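Local coordinates for hypothetical protein ydiI (PDB 1VH5) that hydrolyses 1,4-dihydroxy-2-naphthoyl-CoA to 1,4-dihydroxy-2-naphthoate on the menaquinone pathway, and also cleaves a wide range of other acyl-CoA thioesters, at residues R7-L11 / E12-A16. Sequence-based numbering, arbitrary orientation.
Sequences RKITL and EALNA
Leu11 O takes the amide hydrogen of Asn15 N at 2.9 Å, a nearly straight bond (N-H...O 164°) that closes one turn of helix 11-16. One residue earlier the same pattern begins: Thr10 O receives Leu14 N at 3.1 Å. Thr10 is the N-cap. Its OG1 lies between its own backbone N and carbonyl carbon (chi1 52°), which turns the hydroxyl toward the open N-terminal end of the helix, where it accepts from Ala13 N at 3.1 Å. A threonine suits this place because its short side chain supplies an acceptor to a first-turn amide, which has no preceding helical carbonyl to bind. The Ala13 methyl lies beside the hydroxyl, CB to Thr10 OG1 3.5 Å, a closeness consistent with a small side chain.

Just before the cap, Ile9 folds against the same turn. With its CG1 anti to the backbone N (chi1 -158°), that branch lies against Ala13, CG1 to CB 3.8 Å, while its CD1 meets Leu14 CD1 at 4.1 Å: the residue before the cap touching the fourth after it, a hydrophobic staple. Both are apolar and long enough to reach each other and strand 29-33. An alanine in place of Ile9 would probably leave Ala13 CB and Leu14 CD1 without their apolar partner on the incoming chain.

The cap and staple together seat the short helix on the hotdog fold: Leu14 packs on Val70 of helix 57-74 and, with Ile9 and Leu11, on Ile33 of strand 29-33, where the Asn15 amide suits its place by offering OD1 to Phe30 N.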
loop_
_atom_site.group_PDB
_atom_site.type_symbol
_atom_site.label_atom_id
_atom_site.label_comp_id
_atom_site.label_asym_id
_atom_site.label_seq_id
_atom_site.Cartn_x
_atom_site.Cartn_y
_atom_site.Cartn_z
ATOM N N ARG A 7 1.867 -23.615 11.561
ATOM C CA ARG A 7 1.716 -23.089 12.908
ATOM C C ARG A 7 0.248 -22.981 13.170
ATOM O O ARG A 7 -0.533 -22.669 12.281
ATOM C CB ARG A 7 2.318 -21.691 13.049
ATOM C CG ARG A 7 3.779 -21.536 12.695
ATOM C CD ARG A 7 4.290 -20.132 12.908
ATOM N NE ARG A 7 5.582 -19.860 12.294
ATOM C CZ ARG A 7 6.757 -20.045 12.869
ATOM N NH1 ARG A 7 7.863 -19.754 12.210
ATOM N NH2 ARG A 7 6.848 -20.506 14.123
ATOM N N LYS A 8 -0.138 -23.217 14.419
ATOM C CA LYS A 8 -1.527 -22.996 14.808
ATOM C C LYS A 8 -1.660 -21.612 15.452
ATOM O O LYS A 8 -0.803 -21.168 16.208
ATOM C CB LYS A 8 -2.008 -24.110 15.758
ATOM C CG LYS A 8 -3.525 -24.137 15.976
ATOM C CD LYS A 8 -4.245 -24.898 14.863
ATOM C CE LYS A 8 -4.552 -26.343 15.247
ATOM N NZ LYS A 8 -5.120 -27.083 14.087
ATOM N N ILE A 9 -2.725 -20.918 15.105
ATOM C CA ILE A 9 -3.046 -19.636 15.719
ATOM C C ILE A 9 -4.557 -19.478 15.803
ATOM O O ILE A 9 -5.281 -19.952 14.932
ATOM C CB ILE A 9 -2.357 -18.464 14.927
ATOM C CG1 ILE A 9 -2.221 -17.220 15.805
ATOM C CG2 ILE A 9 -3.069 -18.154 13.595
ATOM C CD1 ILE A 9 -1.270 -16.170 15.208
ATOM N N THR A 10 -5.034 -18.867 16.887
ATOM C CA THR A 10 -6.438 -18.488 16.977
ATOM C C THR A 10 -6.625 -17.142 16.297
ATOM O O THR A 10 -5.653 -16.394 16.126
ATOM C CB THR A 10 -6.883 -18.335 18.433
ATOM O OG1 THR A 10 -5.965 -17.465 19.115
ATOM C CG2 THR A 10 -6.820 -19.682 19.173
ATOM N N LEU A 11 -7.872 -16.830 15.950
ATOM C CA LEU A 11 -8.218 -15.503 15.445
ATOM C C LEU A 11 -7.867 -14.428 16.461
ATOM O O LEU A 11 -7.379 -13.364 16.123
ATOM C CB LEU A 11 -9.697 -15.413 15.059
ATOM C CG LEU A 11 -10.100 -15.870 13.656
ATOM C CD1 LEU A 11 -11.600 -15.696 13.460
ATOM C CD2 LEU A 11 -9.315 -15.197 12.516
ATOM N N GLU A 12 -8.104 -14.731 17.733
ATOM C CA GLU A 12 -7.736 -13.835 18.810
ATOM C C GLU A 12 -6.255 -13.437 18.803
ATOM O O GLU A 12 -5.929 -12.250 18.913
ATOM C CB GLU A 12 -8.080 -14.491 20.155
ATOM C CG GLU A 12 -9.321 -13.938 20.829
ATOM C CD GLU A 12 -9.536 -14.578 22.181
ATOM O OE1 GLU A 12 -8.797 -14.224 23.133
ATOM O OE2 GLU A 12 -10.413 -15.466 22.276
ATOM N N ALA A 13 -5.358 -14.421 18.724
ATOM C CA ALA A 13 -3.920 -14.144 18.789
ATOM C C ALA A 13 -3.435 -13.437 17.508
ATOM O O ALA A 13 -2.529 -12.597 17.558
ATOM C CB ALA A 13 -3.113 -15.435 19.075
ATOM N N LEU A 14 -4.070 -13.774 16.387
ATOM C CA LEU A 14 -3.821 -13.118 15.098
ATOM C C LEU A 14 -4.165 -11.623 15.214
ATOM O O LEU A 14 -3.360 -10.747 14.894
ATOM C CB LEU A 14 -4.691 -13.770 14.023
ATOM C CG LEU A 14 -4.381 -13.731 12.538
ATOM C CD1 LEU A 14 -2.872 -13.789 12.349
ATOM C CD2 LEU A 14 -5.072 -14.882 11.799
ATOM N N ASN A 15 -5.357 -11.334 15.732
ATOM C CA ASN A 15 -5.806 -9.959 15.888
ATOM C C ASN A 15 -5.031 -9.168 16.930
ATOM O O ASN A 15 -4.908 -7.954 16.817
ATOM C CB ASN A 15 -7.309 -9.917 16.125
ATOM C CG ASN A 15 -8.063 -10.095 14.849
ATOM O OD1 ASN A 15 -7.723 -9.444 13.852
ATOM N ND2 ASN A 15 -9.001 -11.025 14.799
ATOM N N ALA A 16 -4.481 -9.864 17.935
ATOM C CA ALA A 16 -3.669 -9.201 18.941
ATOM C C ALA A 16 -2.387 -8.598 18.372
ATOM O O ALA A 16 -1.846 -7.650 18.930
ATOM C CB ALA A 16 -3.347 -10.159 20.086
#